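Local coordinates for uncharacterized protein (Xanthomonas campestris pv. campestris, PDB 3HIU) that is of unknown function but folds as a ferritin-like four-helix bundle of the DUF892 family, pairs with a second copy of itself and holds a sodium ion, at residues Val8-Leu11 with Gln12-Tyr15; Phe103-Leu106 with Glu107-Ser110; Glu33-Pro36 with Glu37-Arg40; Glu146-Glu149 with Ala150-Ala154; Gln124-Ala127 with Gln128-Asp132. All coordinates share one frame; numbering follows the deposited sequence.

Contact 1. Residues Val8-Leu11 with Gln12-Tyr15; sequences VKWL and QDAY
Gln12 leans back over the preceding turn and its side chain slants across that of Val8. Its CG packs 3.3 Å from Val8 O, and CD comes to 4.1 Å from Val8 CG1. With CG anti to the carbonyl carbon (chi1 -73°) and the chain extended beyond it, the amide is carried back toward the start of the helix, where Gln12 NE2 is hydrogen-bonded to Ser66 O. Asp13, one residue on, meets Lys9 across the next i to i+4 spacing. The lysine chain starts away from this turn but bends at CG (chi2 -89°), which brings Lys9 NZ to 3.0 Å from Asp13 OD2, on the syn side of that oxygen. This salt bridge is one link of a larger charge cluster, because Lys9 NZ also pairs with Asp91 of the second subunit and Asp13 OD2 with Lys95 of that subunit. Trp10 CD1 lies 3.7 Å from the same OD2, with the ring and carboxylate planes 31° apart. Backbone bonds run beneath, from Gln12 N to Val8 O at 2.9 Å and from Tyr15 N to Leu11 O at 3.0 Å, though Asp13 N to Lys9 O is weak. The turn belongs to helix 2-28 of the ferritin-like bundle: Leu11 and Ala14 pack on helix 94-120, Val8 and Gln12 reach Leu60 of helix 36-62, and Trp10 sits at the dimer interface, hydrogen-bonded to Asp91 of the second subunit.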
loop_
_atom_site.group_PDB
_atom_site.type_symbol
_atom_site.label_atom_id
_atom_site.label_comp_id
_atom_site.label_asym_id
_atom_site.label_seq_id
_atom_site.Cartn_x
_atom_site.Cartn_y
_atom_site.Cartn_z
ATOM N N VAL B 8 18.215 10.309 9.545
ATOM C CA VAL B 8 17.568 11.617 9.454
ATOM C C VAL B 8 16.811 11.780 8.131
ATOM O O VAL B 8 15.685 12.296 8.100
ATOM C CB VAL B 8 18.603 12.750 9.585
ATOM C CG1 VAL B 8 17.987 14.083 9.219
ATOM C CG2 VAL B 8 19.185 12.784 11.000
ATOM N N LYS B 9 17.436 11.333 7.044
ATOM C CA LYS B 9 16.811 11.324 5.720
ATOM C C LYS B 9 15.462 10.572 5.682
ATOM O O LYS B 9 14.467 11.102 5.173
ATOM C CB LYS B 9 17.785 10.727 4.704
ATOM C CG LYS B 9 17.549 11.174 3.280
ATOM C CD LYS B 9 16.571 10.260 2.575
ATOM C CE LYS B 9 16.126 10.842 1.242
ATOM N NZ LYS B 9 14.910 10.128 0.757
ATOM N N TRP B 10 15.436 9.345 6.215
ATOM C CA TRP B 10 14.218 8.525 6.256
ATOM C C TRP B 10 13.258 8.980 7.339
ATOM O O TRP B 10 12.042 8.856 7.189
ATOM C CB TRP B 10 14.555 7.039 6.408
ATOM C CG TRP B 10 15.222 6.514 5.191
ATOM C CD1 TRP B 10 15.262 7.116 3.988
ATOM C CD2 TRP B 10 15.930 5.274 5.048
ATOM N NE1 TRP B 10 15.957 6.343 3.091
ATOM C CE2 TRP B 10 16.372 5.201 3.719
ATOM C CE3 TRP B 10 16.227 4.221 5.912
ATOM C CZ2 TRP B 10 17.104 4.122 3.230
ATOM C CZ3 TRP B 10 16.952 3.144 5.420
ATOM C CH2 TRP B 10 17.381 3.106 4.096
ATOM N N LEU B 11 13.789 9.527 8.423
ATOM C CA LEU B 11 12.934 10.146 9.430
ATOM C C LEU B 11 12.111 11.310 8.842
ATOM O O LEU B 11 10.925 11.457 9.145
ATOM C CB LEU B 11 13.760 10.617 10.630
ATOM C CG LEU B 11 14.062 9.584 11.716
ATOM C CD1 LEU B 11 14.803 10.250 12.873
ATOM C CD2 LEU B 11 12.784 8.894 12.209
ATOM N N GLN B 12 12.744 12.129 8.001
ATOM C CA GLN B 12 12.059 13.242 7.348
ATOM C C GLN B 12 10.970 12.800 6.364
ATOM O O GLN B 12 9.912 13.421 6.301
ATOM C CB GLN B 12 13.065 14.163 6.652
ATOM C CG GLN B 12 13.886 15.010 7.619
ATOM C CD GLN B 12 15.003 15.751 6.930
ATOM O OE1 GLN B 12 15.593 15.255 5.974
ATOM N NE2 GLN B 12 15.301 16.947 7.412
ATOM N N ASP B 13 11.235 11.741 5.597
ATOM C CA ASP B 13 10.240 11.176 4.681
ATOM C C ASP B 13 8.988 10.818 5.472
ATOM O O ASP B 13 7.883 11.233 5.137
ATOM C CB ASP B 13 10.777 9.916 3.977
ATOM C CG ASP B 13 11.833 10.224 2.922
ATOM O OD1 ASP B 13 11.892 11.369 2.435
ATOM O OD2 ASP B 13 12.608 9.314 2.568
ATOM N N ALA B 14 9.183 10.047 6.538
ATOM C CA ALA B 14 8.088 9.571 7.380
ATOM C C ALA B 14 7.305 10.709 8.019
ATOM O O ALA B 14 6.078 10.673 8.062
ATOM C CB ALA B 14 8.615 8.630 8.464
ATOM N N TYR B 15 8.014 11.710 8.530
ATOM C CA TYR B 15 7.353 12.840 9.159
ATOM C C TYR B 15 6.331 13.411 8.188
ATOM O O TYR B 15 5.224 13.779 8.573
ATOM C CB TYR B 15 8.367 13.916 9.544
ATOM C CG TYR B 15 7.726 15.116 10.206
ATOM C CD1 TYR B 15 7.548 15.158 11.581
ATOM C CD2 TYR B 15 7.281 16.198 9.455
ATOM C CE1 TYR B 15 6.955 16.246 12.196
ATOM C CE2 TYR B 15 6.686 17.295 10.063
ATOM C CZ TYR B 15 6.528 17.310 11.434
ATOM O OH TYR B 15 5.942 18.390 12.053
#

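Contact 2. Residues Phe103-Leu106 with Glu107-Ser110; sequences FEHL and EIAS
Glu107 reaches back to Phe103 and meets the ring obliquely, its CG 3.9 Å from Phe103 CE1, the ring and carboxylate planes 41° apart. Packing is tightest at Ile108, whose CD1 lies 2.9 Å from Glu104 O and over one face of the His105 imidazole. This CH-pi contact, 3.5 Å from Ile108 CD1 to the His105 ring centroid, is displaced toward the rim; the two side chains run alongside each other in the same direction. The carboxylates of Glu104 and Glu107 are also side by side, with Glu104 OE1 only 2.9 Å from Glu107 OE2. Glu137 and Glu18 crowd the same acidic cluster, and a sodium ion lies close to Glu107. The partly exposed side of the turn, at Leu106 and Ser110, is looser: the two side chains come no closer than 4.5 Å, between Leu106 CD1 and Ser110 OG. Here Ser110 turns back on the backbone, OG giving a 2.7 Å bond to Leu106 O from above the carbonyl plane while Ser110 N binds the same oxygen. Within the bundle, Phe103 faces helix 2-28, Glu104 and Ile108 face helix 124-159, Glu107 touches Gln52 of helix 36-62, and His105 stacks on His105 of the second subunit.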
loop_
_atom_site.group_PDB
_atom_site.type_symbol
_atom_site.label_atom_id
_atom_site.label_comp_id
_atom_site.label_asym_id
_atom_site.label_seq_id
_atom_site.Cartn_x
_atom_site.Cartn_y
_atom_site.Cartn_z
ATOM N N PHE B 103 -1.758 2.435 1.964
ATOM C CA PHE B 103 -0.906 3.423 2.615
ATOM C C PHE B 103 -0.391 2.899 3.951
ATOM O O PHE B 103 0.757 3.144 4.307
ATOM C CB PHE B 103 -1.628 4.763 2.802
ATOM C CG PHE B 103 -0.691 5.942 3.034
ATOM C CD1 PHE B 103 -0.426 6.402 4.323
ATOM C CD2 PHE B 103 -0.077 6.593 1.957
ATOM C CE1 PHE B 103 0.434 7.488 4.533
ATOM C CE2 PHE B 103 0.776 7.679 2.160
ATOM C CZ PHE B 103 1.030 8.124 3.449
ATOM N N GLU B 104 -1.235 2.172 4.685
ATOM C CA GLU B 104 -0.837 1.590 5.972
ATOM C C GLU B 104 0.250 0.537 5.758
ATOM O O GLU B 104 0.971 0.170 6.692
ATOM C CB GLU B 104 -2.031 0.956 6.700
ATOM C CG GLU B 104 -3.107 1.938 7.185
ATOM C CD GLU B 104 -2.603 2.907 8.247
ATOM O OE1 GLU B 104 -1.428 2.808 8.652
ATOM O OE2 GLU B 104 -3.390 3.772 8.680
ATOM N N HIS B 105 0.355 0.040 4.528
ATOM C CA HIS B 105 1.452 -0.857 4.193
ATOM C C HIS B 105 2.681 -0.111 3.655
ATOM O O HIS B 105 3.814 -0.525 3.879
ATOM C CB HIS B 105 0.973 -1.983 3.272
ATOM C CG HIS B 105 0.406 -3.147 4.022
ATOM N ND1 HIS B 105 -0.942 -3.281 4.295
ATOM C CD2 HIS B 105 1.011 -4.218 4.600
ATOM C CE1 HIS B 105 -1.141 -4.387 4.991
ATOM N NE2 HIS B 105 0.024 -4.973 5.185
ATOM N N LEU B 106 2.453 1.001 2.965
ATOM C CA LEU B 106 3.538 1.914 2.667
ATOM C C LEU B 106 4.214 2.260 3.978
ATOM O O LEU B 106 5.425 2.174 4.107
ATOM C CB LEU B 106 3.005 3.189 2.010
ATOM C CG LEU B 106 4.068 4.148 1.465
ATOM C CD1 LEU B 106 5.066 3.387 0.613
ATOM C CD2 LEU B 106 3.424 5.278 0.659
ATOM N N GLU B 107 3.418 2.637 4.968
ATOM C CA GLU B 107 3.959 3.013 6.272
ATOM C C GLU B 107 4.740 1.881 6.942
ATOM O O GLU B 107 5.870 2.088 7.396
ATOM C CB GLU B 107 2.848 3.531 7.192
ATOM C CG GLU B 107 2.309 4.905 6.799
ATOM C CD GLU B 107 1.443 5.520 7.884
ATOM O OE1 GLU B 107 1.870 6.520 8.494
ATOM O OE2 GLU B 107 0.338 4.993 8.136
ATOM N N ILE B 108 4.138 0.694 7.008
ATOM C CA ILE B 108 4.831 -0.498 7.505
ATOM C C ILE B 108 6.233 -0.603 6.894
ATOM O O ILE B 108 7.238 -0.436 7.582
ATOM C CB ILE B 108 4.042 -1.782 7.185
ATOM C CG1 ILE B 108 2.752 -1.838 8.006
ATOM C CG2 ILE B 108 4.890 -3.008 7.453
ATOM C CD1 ILE B 108 1.620 -2.587 7.319
ATOM N N ALA B 109 6.296 -0.866 5.596
ATOM C CA ALA B 109 7.577 -0.995 4.930
ATOM C C ALA B 109 8.554 0.104 5.368
ATOM O O ALA B 109 9.693 -0.183 5.731
ATOM C CB ALA B 109 7.395 -1.005 3.426
ATOM N N SER B 110 8.113 1.356 5.352
ATOM C CA SER B 110 9.006 2.463 5.698
ATOM C C SER B 110 9.539 2.374 7.121
ATOM O O SER B 110 10.730 2.577 7.368
ATOM C CB SER B 110 8.290 3.794 5.519
ATOM O OG SER B 110 7.618 3.803 4.281
#

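Contact 3. Residues Glu33-Pro36 with Glu37-Arg40; sequences EHYP and ELKR. With EDO (1,2-ethanediol), chain K; EDO (1,2-ethanediol), chain P; EDO (1,2-ethanediol), chain N.
The Tyr35 ring has His34 CB over one face, offset toward the rim, while Leu38 CD1 approaches obliquely, 4.1 Å from Tyr35 CD2. At the ring's edge, in its plane, lies O1 of the chain P ethanediol. The His34 imidazole is covered on one face by Glu33 CB, centred over the ring, and ND1 is 3.5 Å from C1 of that same ethanediol. The diol is probably a crystallisation component; Glu33 N gives a nearly straight 2.6 Å bond to O2 of the chain P ethanediol. His34 N gives that O2 a longer one. Tyr35 and Leu38 run side by side in the same direction, CB to CB at 3.4 Å. Tyr35 takes the N-cap position of helix 36-62, the second helix of the ferritin-like bundle, and Pro36 follows as its first residue. The cap carbonyl opens the helical bonding: Tyr35 O receives Lys39 N at 2.9 Å, with the donor nearly along the C=O axis. On the outer side of this first turn, Glu37 bends at CG (chi2 73°), and its OE2 forms a 2.6 Å salt bridge with Arg40 NH2. Lys39 stretches the other way, CG anti to its nitrogen and the rest extended, until NZ reaches O2 of the chain N ethanediol at 2.8 Å. Tyr35 and Leu38 also lean on Ile151 of helix 124-159, while His34 and Tyr35 touch Arg158 farther along that helix.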
loop_
_atom_site.group_PDB
_atom_site.type_symbol
_atom_site.label_atom_id
_atom_site.label_comp_id
_atom_site.label_asym_id
_atom_site.label_seq_id
_atom_site.Cartn_x
_atom_site.Cartn_y
_atom_site.Cartn_z
ATOM N N GLU B 33 -20.898 7.711 6.113
ATOM C CA GLU B 33 -22.258 7.879 6.584
ATOM C C GLU B 33 -22.786 6.582 7.139
ATOM O O GLU B 33 -23.699 6.585 7.948
ATOM C CB GLU B 33 -23.164 8.291 5.434
ATOM C CG GLU B 33 -22.559 9.291 4.477
ATOM C CD GLU B 33 -23.423 9.514 3.242
ATOM O OE1 GLU B 33 -23.609 8.559 2.452
ATOM O OE2 GLU B 33 -23.913 10.649 3.064
ATOM N N HIS B 34 -22.221 5.468 6.687
ATOM C CA HIS B 34 -22.858 4.174 6.911
ATOM C C HIS B 34 -22.041 3.120 7.704
ATOM O O HIS B 34 -22.467 1.967 7.825
ATOM C CB HIS B 34 -23.345 3.584 5.568
ATOM C CG HIS B 34 -24.321 4.455 4.822
ATOM N ND1 HIS B 34 -24.233 4.678 3.461
ATOM C CD2 HIS B 34 -25.408 5.149 5.243
ATOM C CE1 HIS B 34 -25.221 5.469 3.081
ATOM N NE2 HIS B 34 -25.946 5.771 4.142
ATOM N N TYR B 35 -20.886 3.503 8.247
ATOM C CA TYR B 35 -20.046 2.550 8.983
ATOM C C TYR B 35 -19.462 3.176 10.228
ATOM O O TYR B 35 -18.288 3.535 10.257
ATOM C CB TYR B 35 -18.909 2.038 8.105
ATOM C CG TYR B 35 -19.359 1.704 6.719
ATOM C CD1 TYR B 35 -19.804 0.435 6.405
ATOM C CD2 TYR B 35 -19.367 2.671 5.726
ATOM C CE1 TYR B 35 -20.236 0.131 5.134
ATOM C CE2 TYR B 35 -19.802 2.379 4.454
ATOM C CZ TYR B 35 -20.233 1.109 4.161
ATOM O OH TYR B 35 -20.664 0.810 2.892
ATOM N N PRO B 36 -20.282 3.296 11.272
ATOM C CA PRO B 36 -19.859 3.932 12.522
ATOM C C PRO B 36 -18.551 3.337 13.047
ATOM O O PRO B 36 -17.745 4.058 13.631
ATOM C CB PRO B 36 -21.020 3.622 13.483
ATOM C CG PRO B 36 -22.192 3.400 12.603
ATOM C CD PRO B 36 -21.649 2.758 11.353
ATOM N N GLU B 37 -18.344 2.041 12.845
ATOM C CA GLU B 37 -17.134 1.400 13.323
ATOM C C GLU B 37 -15.972 1.957 12.522
ATOM O O GLU B 37 -15.022 2.501 13.080
ATOM C CB GLU B 37 -17.220 -0.111 13.145
ATOM C CG GLU B 37 -16.862 -0.909 14.387
ATOM C CD GLU B 37 -17.944 -0.832 15.452
ATOM O OE1 GLU B 37 -18.690 -1.823 15.614
ATOM O OE2 GLU B 37 -18.058 0.221 16.116
ATOM N N LEU B 38 -16.063 1.824 11.205
ATOM C CA LEU B 38 -15.046 2.339 10.301
ATOM C C LEU B 38 -14.658 3.731 10.748
ATOM O O LEU B 38 -13.536 3.962 11.199
ATOM C CB LEU B 38 -15.603 2.411 8.885
ATOM C CG LEU B 38 -14.757 1.988 7.698
ATOM C CD1 LEU B 38 -15.354 2.618 6.463
ATOM C CD2 LEU B 38 -13.279 2.364 7.860
ATOM N N LYS B 39 -15.611 4.647 10.622
ATOM C CA LYS B 39 -15.419 6.056 10.935
ATOM C C LYS B 39 -14.807 6.245 12.319
ATOM O O LYS B 39 -13.835 6.993 12.490
ATOM C CB LYS B 39 -16.760 6.795 10.834
ATOM C CG LYS B 39 -16.740 8.249 11.266
ATOM C CD LYS B 39 -18.140 8.835 11.200
ATOM C CE LYS B 39 -18.102 10.337 10.969
ATOM N NZ LYS B 39 -19.460 10.875 10.684
ATOM N N ARG B 40 -15.388 5.566 13.303
ATOM C CA ARG B 40 -14.885 5.586 14.669
ATOM C C ARG B 40 -13.388 5.239 14.675
ATOM O O ARG B 40 -12.600 5.850 15.403
ATOM C CB ARG B 40 -15.660 4.578 15.528
ATOM C CG ARG B 40 -15.528 4.774 17.033
ATOM C CD ARG B 40 -15.397 3.443 17.797
ATOM N NE ARG B 40 -16.607 2.620 17.769
ATOM C CZ ARG B 40 -16.884 1.683 18.671
ATOM N NH1 ARG B 40 -16.045 1.463 19.678
ATOM N NH2 ARG B 40 -18.004 0.974 18.579
HETATM C C1 EDO K . -17.665 -1.016 9.351
HETATM O O1 EDO K . -16.426 -0.797 10.015
HETATM C C2 EDO K . -18.790 -0.805 10.358
HETATM O O2 EDO K . -18.774 0.553 10.794
HETATM C C1 EDO P . -21.080 5.075 1.947
HETATM O O1 EDO P . -20.759 3.819 1.339
HETATM C C2 EDO P . -19.947 5.551 2.845
HETATM O O2 EDO P . -20.527 6.166 3.995
HETATM C C1 EDO N . -18.420 10.514 14.153
HETATM O O1 EDO N . -17.799 10.104 15.379
HETATM C C2 EDO N . -19.918 10.684 14.334
HETATM O O2 EDO N . -20.534 10.224 13.137
#

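Contact 4. Residues Glu146-Glu149 with Ala150-Ala154; sequences EHQE and AIVVA
Glu146 and Ala150 are joined through a water rather than directly, a local hydration of helix 124-159, the last helix of the ferritin-like four-helix bundle. The water donates to Glu146 O and accepts from Ala150 N, 2.9 Å from each, and takes the place of the direct i to i+4 bond at this step. His147 comes next. Its imidazole turns back along the helix to stack on Trp143, with ND1 hydrogen-bonded to Trp143 O, and its own carbonyl takes only a weak 3.3 Å bond from Ile151 N. Ile151 CG1 packs against that oxygen, and CD1 remains 4.5 Å from His147 CB, so the two side chains barely meet. At Gln148 the regular helical bonding resumes, with Val152 N 3.0 Å from Gln148 O. The amide of Gln148 points out of the bundle into the dimer interface: OE1 accepts from Arg112 NE and NE2 donates to Ala109 O, both of the second subunit. That interface also includes Val116 of the second subunit, which packs on Glu149, Val152 and Val153. On the bundle side, Gln148 and Ile151 touch Val97 of helix 94-120, and Val152 touches Thr94. Glu149 closes the segment. Its carbonyl accepts from Val153 N at 3.1 Å, and Val153 CG2, anti to its own carbonyl carbon, packs 3.2 Å from Glu149 O.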
loop_
_atom_site.group_PDB
_atom_site.type_symbol
_atom_site.label_atom_id
_atom_site.label_comp_id
_atom_site.label_asym_id
_atom_site.label_seq_id
_atom_site.Cartn_x
_atom_site.Cartn_y
_atom_site.Cartn_z
ATOM N N GLU B 146 -9.895 -6.765 7.705
ATOM C CA GLU B 146 -10.829 -7.687 8.318
ATOM C C GLU B 146 -12.253 -7.154 8.151
ATOM O O GLU B 146 -13.120 -7.847 7.627
ATOM C CB GLU B 146 -10.450 -7.937 9.778
ATOM C CG GLU B 146 -9.084 -8.608 9.908
ATOM C CD GLU B 146 -8.708 -8.943 11.339
ATOM O OE1 GLU B 146 -7.494 -9.048 11.625
ATOM O OE2 GLU B 146 -9.623 -9.103 12.175
ATOM N N HIS B 147 -12.473 -5.906 8.551
ATOM C CA HIS B 147 -13.779 -5.270 8.411
ATOM C C HIS B 147 -14.093 -4.963 6.960
ATOM O O HIS B 147 -15.192 -4.510 6.637
ATOM C CB HIS B 147 -13.823 -3.972 9.216
ATOM C CG HIS B 147 -13.727 -4.181 10.693
ATOM N ND1 HIS B 147 -12.548 -4.521 11.322
ATOM C CD2 HIS B 147 -14.667 -4.109 11.666
ATOM C CE1 HIS B 147 -12.766 -4.649 12.618
ATOM N NE2 HIS B 147 -14.042 -4.402 12.855
ATOM N N GLN B 148 -13.122 -5.196 6.087
ATOM C CA GLN B 148 -13.255 -4.789 4.702
ATOM C C GLN B 148 -14.462 -5.470 4.083
ATOM O O GLN B 148 -15.376 -4.828 3.571
ATOM C CB GLN B 148 -11.993 -5.151 3.916
ATOM C CG GLN B 148 -11.871 -4.385 2.604
ATOM C CD GLN B 148 -11.389 -5.253 1.453
ATOM O OE1 GLN B 148 -11.089 -6.438 1.630
ATOM N NE2 GLN B 148 -11.320 -4.663 0.260
ATOM N N GLU B 149 -14.469 -6.786 4.156
ATOM C CA GLU B 149 -15.479 -7.558 3.462
ATOM C C GLU B 149 -16.910 -7.098 3.771
ATOM O O GLU B 149 -17.739 -7.022 2.864
ATOM C CB GLU B 149 -15.296 -9.046 3.745
ATOM C CG GLU B 149 -15.861 -9.934 2.661
ATOM C CD GLU B 149 -15.702 -11.399 2.976
ATOM O OE1 GLU B 149 -14.829 -11.735 3.801
ATOM O OE2 GLU B 149 -16.447 -12.215 2.396
ATOM N N ALA B 150 -17.202 -6.783 5.036
ATOM C CA ALA B 150 -18.558 -6.346 5.413
ATOM C C ALA B 150 -18.892 -5.016 4.757
ATOM O O ALA B 150 -20.011 -4.812 4.273
ATOM C CB ALA B 150 -18.697 -6.224 6.931
ATOM N N ILE B 151 -17.904 -4.118 4.737
ATOM C CA ILE B 151 -18.069 -2.788 4.160
ATOM C C ILE B 151 -18.385 -2.877 2.682
ATOM O O ILE B 151 -19.238 -2.144 2.181
ATOM C CB ILE B 151 -16.829 -1.944 4.323
ATOM C CG1 ILE B 151 -16.559 -1.699 5.811
ATOM C CG2 ILE B 151 -17.019 -0.632 3.585
ATOM C CD1 ILE B 151 -15.221 -1.039 6.106
ATOM N N VAL B 152 -17.697 -3.781 1.989
ATOM C CA VAL B 152 -17.947 -4.014 0.569
ATOM C C VAL B 152 -19.367 -4.539 0.320
ATOM O O VAL B 152 -20.113 -4.007 -0.511
ATOM C CB VAL B 152 -16.926 -4.999 -0.020
ATOM C CG1 VAL B 152 -17.329 -5.384 -1.429
ATOM C CG2 VAL B 152 -15.544 -4.381 -0.015
ATOM N N VAL B 153 -19.732 -5.583 1.054
ATOM C CA VAL B 153 -21.023 -6.219 0.902
ATOM C C VAL B 153 -22.153 -5.236 1.166
ATOM O O VAL B 153 -23.039 -5.054 0.331
ATOM C CB VAL B 153 -21.142 -7.393 1.854
ATOM C CG1 VAL B 153 -22.572 -7.890 1.898
ATOM C CG2 VAL B 153 -20.181 -8.489 1.416
ATOM N N ALA B 154 -22.110 -4.596 2.327
ATOM C CA ALA B 154 -23.132 -3.621 2.682
ATOM C C ALA B 154 -23.240 -2.562 1.601
ATOM O O ALA B 154 -24.329 -2.089 1.288
ATOM C CB ALA B 154 -22.825 -2.983 4.021
HETATM O O HOH W 1 -15.968 -7.660 7.498
#

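Contact 5. Residues Gln124-Ala127 with Gln128-Asp132; sequences QEVA and QICED
Apolar contact is slight here: Val126 CG1 and Cys130 SG meet at 4.3 Å, one turn apart, on the side of the helix turned toward the bundle. Backbone hydrogen bonds carry most of the cohesion. Ile129 N points almost straight at Glu125 O, 3.2 Å away, and Ile129 CG1, anti to its carbonyl carbon (chi1 -52°), packs on that same carbonyl, 3.2 Å from Glu125 O. Cys130 N reaches Val126 O in the carbonyl plane at 3.1 Å. Gln128 N is shared between Gln124 O and, weakly, Glu125 O. Among polar side chains, Glu131 curls over the preceding turn, its CG 3.3 Å from Ala127 O. A water donates to Gln124 OE1 at 2.8 Å and, weakly, to Glu131 OE2, while the stronger partner of that carboxylate is Arg119 of helix 94-120. Val126 and Ile129 lean on Cys59 of helix 36-62, and Cys130 packs on Leu114 and Val115 of helix 94-120. The chemistry thus divides the first turns of helix 124-159: Val126, Ile129 and Cys130 face the neighbouring helices, while the Arg119 salt bridge probably helps keep the Glu131 carboxylate ionised.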
loop_
_atom_site.group_PDB
_atom_site.type_symbol
_atom_site.label_atom_id
_atom_site.label_comp_id
_atom_site.label_asym_id
_atom_site.label_seq_id
_atom_site.Cartn_x
_atom_site.Cartn_y
_atom_site.Cartn_z
ATOM N N GLN B 124 19.395 3.326 19.400
ATOM C CA GLN B 124 18.426 2.319 19.802
ATOM C C GLN B 124 17.100 2.904 20.307
ATOM O O GLN B 124 16.067 2.254 20.218
ATOM C CB GLN B 124 19.039 1.351 20.814
ATOM C CG GLN B 124 20.167 0.491 20.243
ATOM C CD GLN B 124 19.680 -0.544 19.235
ATOM O OE1 GLN B 124 18.495 -0.880 19.191
ATOM N NE2 GLN B 124 20.603 -1.058 18.422
ATOM N N GLU B 125 17.127 4.127 20.828
ATOM C CA GLU B 125 15.904 4.805 21.265
ATOM C C GLU B 125 15.042 5.187 20.069
ATOM O O GLU B 125 13.829 5.026 20.108
ATOM C CB GLU B 125 16.217 6.064 22.085
ATOM C CG GLU B 125 16.868 5.811 23.437
ATOM C CD GLU B 125 18.393 5.772 23.377
ATOM O OE1 GLU B 125 18.965 5.834 22.264
ATOM O OE2 GLU B 125 19.023 5.685 24.454
ATOM N N VAL B 126 15.669 5.714 19.018
ATOM C CA VAL B 126 14.967 6.013 17.774
ATOM C C VAL B 126 14.310 4.736 17.253
ATOM O O VAL B 126 13.153 4.744 16.856
ATOM C CB VAL B 126 15.922 6.596 16.696
ATOM C CG1 VAL B 126 15.166 6.883 15.412
ATOM C CG2 VAL B 126 16.576 7.861 17.201
ATOM N N ALA B 127 15.057 3.637 17.290
ATOM C CA ALA B 127 14.587 2.354 16.787
ATOM C C ALA B 127 13.314 1.879 17.489
ATOM O O ALA B 127 12.440 1.272 16.866
ATOM C CB ALA B 127 15.692 1.311 16.901
ATOM N N GLN B 128 13.213 2.150 18.785
ATOM C CA GLN B 128 12.034 1.750 19.553
ATOM C C GLN B 128 10.830 2.589 19.140
ATOM O O GLN B 128 9.758 2.051 18.881
ATOM C CB GLN B 128 12.281 1.868 21.066
ATOM C CG GLN B 128 11.805 0.655 21.896
ATOM C CD GLN B 128 10.299 0.622 22.135
ATOM O OE1 GLN B 128 9.594 -0.239 21.602
ATOM N NE2 GLN B 128 9.805 1.555 22.943
ATOM N N ILE B 129 11.009 3.908 19.083
ATOM C CA ILE B 129 9.967 4.782 18.563
ATOM C C ILE B 129 9.388 4.095 17.337
ATOM O O ILE B 129 8.190 3.826 17.259
ATOM C CB ILE B 129 10.507 6.172 18.131
ATOM C CG1 ILE B 129 11.320 6.825 19.246
ATOM C CG2 ILE B 129 9.356 7.094 17.747
ATOM C CD1 ILE B 129 10.468 7.451 20.332
ATOM N N CYS B 130 10.274 3.782 16.399
ATOM C CA CYS B 130 9.865 3.311 15.089
ATOM C C CYS B 130 9.175 1.954 15.097
ATOM O O CYS B 130 8.302 1.693 14.272
ATOM C CB CYS B 130 11.059 3.303 14.150
ATOM S SG CYS B 130 11.696 4.943 13.893
ATOM N N GLU B 131 9.564 1.086 16.020
ATOM C CA GLU B 131 8.937 -0.228 16.113
ATOM C C GLU B 131 7.539 -0.076 16.699
ATOM O O GLU B 131 6.645 -0.890 16.436
ATOM C CB GLU B 131 9.776 -1.181 16.975
ATOM C CG GLU B 131 11.072 -1.660 16.328
ATOM C CD GLU B 131 12.086 -2.176 17.351
ATOM O OE1 GLU B 131 11.673 -2.624 18.443
ATOM O OE2 GLU B 131 13.303 -2.128 17.065
ATOM N N ASP B 132 7.359 0.975 17.495
ATOM C CA ASP B 132 6.087 1.199 18.164
ATOM C C ASP B 132 5.091 1.820 17.197
ATOM O O ASP B 132 3.930 1.409 17.150
ATOM C CB ASP B 132 6.261 2.048 19.426
ATOM C CG ASP B 132 6.864 1.258 20.578
ATOM O OD1 ASP B 132 6.538 0.058 20.707
ATOM O OD2 ASP B 132 7.665 1.828 21.353
HETATM O O HOH W 2 15.723 -1.336 19.259
#

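All five contacts are single-helix or helix-start turns, and together they sample the four helices of the bundle. Along the chain they run contact 1 (helix 2-28), contact 3 (start of helix 36-62), contact 2 (helix 94-120), contact 5 and contact 4 (both on helix 124-159, centres 33 Å apart). Contacts 1 and 5 touch through Leu11 and Val126 at one end of the bundle; contacts 3 and 4, centres 12 Å apart, touch through Tyr35, Leu38 and Ile151 on the opposite side of the chain's centre. Contact 2 is the most central, near the sodium ion. Contacts 1, 2 and 4 also meet the second subunit, spreading the dimer interface along the bundle's length.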